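Long-range contacts in 4,5-DOPA dioxygenase extradiol (Escherichia coli, PDB 2PW6), which opens the aromatic ring of L-DOPA between carbons 4 and 5 in vitro, using zinc, although its physiological substrate is unknown: residues R14-F19 with T44-Q49; S172-H177 with G261-L266. All coordinates share one frame; numbering follows the deposited sequence.

Overall arrangement
The two contacts follow one another along the chain and lie on opposite sides of its centre, with their own centres about 22 Å apart. Both reach the same mixed sheet, in which strands 17-21 and 167-173 are neighbours. F19, at the end of the first segment of contact 1, joins them: its CE1 lies 3.6 Å from G173 N, and its CE2 lies 3.6 Å from V175 CG1. Contact 2 borders two zinc ions. H177 binds one, and the side chain of N174 is about 4 Å from a second, bound by H22, H57 and H234. Contact 1 is more remote, with the side chain of L18 about 11 Å from that of H22.

Contact 1: R14-F19 with T44-Q49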
# COMPACT_ATOMS: atom_id res chain seq x y z
N ARG A 14 -32.32 6.85 9.19
CA ARG A 14 -31.47 7.55 8.16
C ARG A 14 -29.97 7.53 8.52
O ARG A 14 -29.55 8.09 9.54
CB ARG A 14 -31.92 8.99 7.96
CG ARG A 14 -30.93 9.76 7.13
CD ARG A 14 -31.54 10.95 6.49
NE ARG A 14 -31.12 10.92 5.11
CZ ARG A 14 -31.57 11.71 4.16
NH1 ARG A 14 -32.48 12.64 4.43
NH2 ARG A 14 -31.10 11.54 2.92
N MSE A 15 -29.18 6.88 7.66
CA MSE A 15 -27.77 6.62 7.97
C MSE A 15 -26.92 7.86 7.74
O MSE A 15 -27.19 8.63 6.82
CB MSE A 15 -27.25 5.47 7.13
CG MSE A 15 -27.82 4.11 7.49
SE MSE A 15 -27.35 3.50 9.28
CE MSE A 15 -25.41 3.69 9.27
N PRO A 16 -25.92 8.07 8.61
CA PRO A 16 -24.93 9.14 8.38
C PRO A 16 -23.91 8.76 7.28
O PRO A 16 -23.70 7.57 7.02
CB PRO A 16 -24.22 9.26 9.74
CG PRO A 16 -24.31 7.86 10.32
CD PRO A 16 -25.65 7.33 9.87
N ALA A 17 -23.34 9.76 6.63
CA ALA A 17 -22.15 9.57 5.81
C ALA A 17 -20.89 10.13 6.52
O ALA A 17 -20.94 11.13 7.24
CB ALA A 17 -22.33 10.20 4.42
N LEU A 18 -19.78 9.45 6.31
CA LEU A 18 -18.55 9.72 7.02
C LEU A 18 -17.36 9.83 6.09
O LEU A 18 -17.13 8.92 5.28
CB LEU A 18 -18.27 8.62 8.03
CG LEU A 18 -18.73 8.81 9.47
CD1 LEU A 18 -20.21 9.06 9.59
CD2 LEU A 18 -18.35 7.56 10.22
N PHE A 19 -16.65 10.95 6.18
CA PHE A 19 -15.32 11.12 5.58
C PHE A 19 -14.29 11.04 6.68
O PHE A 19 -14.34 11.81 7.62
CB PHE A 19 -15.17 12.47 4.85
CG PHE A 19 -13.76 12.74 4.38
CD1 PHE A 19 -13.25 12.07 3.29
CD2 PHE A 19 -12.92 13.62 5.10
CE1 PHE A 19 -11.96 12.29 2.87
CE2 PHE A 19 -11.62 13.84 4.70
CZ PHE A 19 -11.14 13.19 3.59
N THR A 44 -21.03 4.13 18.50
CA THR A 44 -22.03 5.17 18.68
C THR A 44 -23.03 5.35 17.54
O THR A 44 -24.20 5.69 17.77
CB THR A 44 -21.31 6.51 19.01
OG1 THR A 44 -21.24 6.66 20.43
CG2 THR A 44 -22.00 7.74 18.38
N LEU A 45 -22.58 5.12 16.31
CA LEU A 45 -23.45 5.35 15.16
C LEU A 45 -24.42 4.19 14.95
O LEU A 45 -24.10 3.04 15.31
CB LEU A 45 -22.65 5.62 13.88
CG LEU A 45 -21.81 6.90 13.83
CD1 LEU A 45 -20.97 6.89 12.57
CD2 LEU A 45 -22.65 8.17 13.91
N PRO A 46 -25.61 4.48 14.40
CA PRO A 46 -26.53 3.43 14.02
C PRO A 46 -25.83 2.39 13.13
O PRO A 46 -25.23 2.73 12.12
CB PRO A 46 -27.63 4.18 13.23
CG PRO A 46 -27.06 5.55 12.95
CD PRO A 46 -26.15 5.82 14.10
N ARG A 47 -25.85 1.15 13.59
CA ARG A 47 -25.35 0.00 12.86
C ARG A 47 -26.00 -0.10 11.48
O ARG A 47 -27.24 -0.09 11.38
CB ARG A 47 -25.65 -1.24 13.69
CG ARG A 47 -25.18 -2.52 13.10
CD ARG A 47 -23.84 -2.91 13.67
NE ARG A 47 -23.68 -4.35 13.57
CZ ARG A 47 -22.72 -5.05 14.15
NH1 ARG A 47 -21.79 -4.43 14.88
NH2 ARG A 47 -22.67 -6.37 13.98
N PRO A 48 -25.18 -0.16 10.40
CA PRO A 48 -25.67 -0.24 9.02
C PRO A 48 -26.01 -1.65 8.56
O PRO A 48 -25.33 -2.61 8.93
CB PRO A 48 -24.50 0.31 8.17
CG PRO A 48 -23.38 0.54 9.10
CD PRO A 48 -23.71 -0.08 10.43
N GLN A 49 -27.04 -1.74 7.72
CA GLN A 49 -27.37 -2.95 6.96
C GLN A 49 -26.20 -3.34 6.07
O GLN A 49 -25.90 -4.53 5.94
CB GLN A 49 -28.61 -2.73 6.11
CG GLN A 49 -29.85 -3.53 6.57
CD GLN A 49 -30.23 -3.25 8.03
OE1 GLN A 49 -29.64 -3.82 8.97
NE2 GLN A 49 -31.23 -2.39 8.22
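The carbonyl oxygen of P46 is met by two atoms of the selenomethionine M15. M15 CE lies 3.0 Å from P46 O, and M15 SE lies 3.6 Å from it. No hydrogen bond joins the two segments, so the contact is almost wholly apolar. It belongs to a beta-alpha-beta crossover of the LigB-type dioxygenase domain. Strand 17-21 leads through helix 33-44 to the parallel strand 50-60, and strand 167-173 lies between the two. Residues 44-49 leave the helix and pass over the start of the first strand, with the touching parts running 112° apart.

M15 carries the largest share of the contact. Its CG is anti to the carbonyl carbon (chi1 -69°), and the chain then bends at both further torsions. This curled side chain slides past P46 in the opposite direction, with M15 SE 4.0 Å from P46 CB. It crosses P48 at about a right angle, where M15 CE lies 3.7 Å from P48 CB. P48 and M15 also both touch M168 of strand 167-173, which lies between the joined strands.

Two proline rings meet tip to tip beside it: P16 CD lies 3.8 Å from P46 CG. P46 is exposed, whereas P16 is buried. R47 CB points away from residues 14-19, and R47 NH2 forms a salt bridge with D135.

L45 is the first residue beyond the helix. It slides past P16 in the opposite direction, with L45 CD2 4.0 Å from P16 CG. Its other methyl meets L18 tip to tip. L45 CD1 touches both branches of that leucine, 3.6 Å from L18 CD2 and 3.8 Å from L18 CD1.

Contact 2: S172-H177 with G261-L266; sequences SGNVVH and GSLSML. With ZN (zinc ion), chain D.
H177, whose ring lies side by side with L263, binds a zinc ion through two of its own atoms. H177 ND1 is 2.0 Å from the zinc, and the backbone H177 O is 2.3 Å from it. The ring also stacks on H234, a ligand of the separate H22, H57 and H234 zinc site, and its NE2 hydrogen-bonds to D86 OD1 of the second subunit. L263 CD1 approaches the ring at H177 CD2, 3.9 Å away.

S264 O takes two donors. N174 ND2 reaches it at 2.7 Å, tilted 25° from the carbonyl plane. A water also donates to S264 O; it donates to L266 O as well and accepts from V175 N, bridging the two segments. N174 ND2 also hydrogen-bonds to H22 O. N174 and L263 cross obliquely, with N174 OD1 3.6 Å from L263 CD1. An alanine at N174 would probably cost S264 O and H22 O their amide donor and open a gap beside L263 CD1.

V176 O accepts S264 N at 3.1 Å. V176 CB packs 3.6 Å from S264 CB. S264 OG, anti to its own backbone N (chi1 -179°), is thereby placed 3.6 Å from V175 CG2, and it hydrogen-bonds to N198 OD1.

The loop 174-177 follows strand 167-173 of the main sheet. Facing it, strand 263-264 pairs with strand 258-259 through a classic beta bulge at S262 and L263, while helix 192-202 covers V175, S262 and L266.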
# COMPACT_ATOMS: atom_id res chain seq x y z
N SER A 172 -12.80 7.59 2.74
CA SER A 172 -11.57 7.87 3.47
C SER A 172 -10.47 8.39 2.55
O SER A 172 -10.27 7.89 1.44
CB SER A 172 -11.10 6.72 4.40
OG SER A 172 -10.20 5.80 3.80
N GLY A 173 -9.79 9.44 3.05
CA GLY A 173 -8.66 10.06 2.36
C GLY A 173 -8.04 11.08 3.28
O GLY A 173 -7.83 10.78 4.45
N ASN A 174 -7.79 12.30 2.77
CA ASN A 174 -7.00 13.35 3.50
C ASN A 174 -7.12 14.63 2.70
O ASN A 174 -6.65 14.70 1.54
CB ASN A 174 -5.48 13.01 3.64
CG ASN A 174 -5.18 11.83 4.59
OD1 ASN A 174 -4.64 10.79 4.14
ND2 ASN A 174 -5.45 12.00 5.90
N VAL A 175 -7.75 15.65 3.29
CA VAL A 175 -7.93 16.93 2.63
C VAL A 175 -6.60 17.73 2.42
O VAL A 175 -6.53 18.63 1.54
CB VAL A 175 -9.00 17.79 3.33
CG1 VAL A 175 -10.27 16.98 3.52
CG2 VAL A 175 -8.47 18.35 4.69
N VAL A 176 -5.55 17.36 3.17
CA VAL A 176 -4.17 17.81 2.88
C VAL A 176 -3.26 16.62 2.75
O VAL A 176 -3.13 15.80 3.69
CB VAL A 176 -3.53 18.80 3.97
CG1 VAL A 176 -2.14 19.27 3.50
CG2 VAL A 176 -4.43 19.99 4.26
N HIS A 177 -2.58 16.52 1.61
CA HIS A 177 -1.88 15.30 1.34
C HIS A 177 -0.77 15.47 0.34
O HIS A 177 -0.93 15.17 -0.86
CB HIS A 177 -2.87 14.19 0.88
CG HIS A 177 -2.23 12.84 0.71
ND1 HIS A 177 -1.41 12.54 -0.37
CD2 HIS A 177 -2.23 11.75 1.52
CE1 HIS A 177 -1.00 11.28 -0.24
NE2 HIS A 177 -1.47 10.79 0.90
N GLY A 261 3.21 17.78 9.94
CA GLY A 261 3.25 19.03 9.22
C GLY A 261 2.21 19.20 8.13
O GLY A 261 1.64 20.29 7.98
N SER A 262 1.95 18.17 7.33
CA SER A 262 0.94 18.34 6.27
C SER A 262 -0.10 17.21 6.08
O SER A 262 -0.96 17.35 5.24
CB SER A 262 1.60 18.70 4.93
OG SER A 262 2.57 17.73 4.65
N LEU A 263 -0.04 16.13 6.83
CA LEU A 263 -1.10 15.12 6.75
C LEU A 263 -2.35 15.55 7.51
O LEU A 263 -2.42 15.39 8.72
CB LEU A 263 -0.59 13.76 7.23
CG LEU A 263 -1.41 12.51 6.86
CD1 LEU A 263 -1.60 12.32 5.31
CD2 LEU A 263 -0.69 11.33 7.42
N SER A 264 -3.35 16.09 6.80
CA SER A 264 -4.58 16.45 7.51
C SER A 264 -5.53 15.28 7.86
O SER A 264 -5.79 14.38 7.04
CB SER A 264 -5.35 17.59 6.87
OG SER A 264 -6.50 17.86 7.65
N MSE A 265 -5.99 15.30 9.11
CA MSE A 265 -6.71 14.18 9.70
C MSE A 265 -8.16 14.57 9.92
O MSE A 265 -8.92 13.87 10.60
CB MSE A 265 -6.07 13.74 11.03
CG MSE A 265 -4.72 13.02 10.96
SE MSE A 265 -4.50 11.50 9.71
CE MSE A 265 -3.65 10.20 10.86
N LEU A 266 -8.54 15.70 9.33
CA LEU A 266 -9.89 16.18 9.35
C LEU A 266 -10.93 15.13 8.89
O LEU A 266 -11.01 14.79 7.69
CB LEU A 266 -10.01 17.41 8.47
CG LEU A 266 -11.39 18.05 8.42
CD1 LEU A 266 -11.84 18.54 9.81
CD2 LEU A 266 -11.36 19.18 7.48
ZN ZN D . -0.89 13.31 -2.19
O HOH W 1 -8.66 14.70 5.97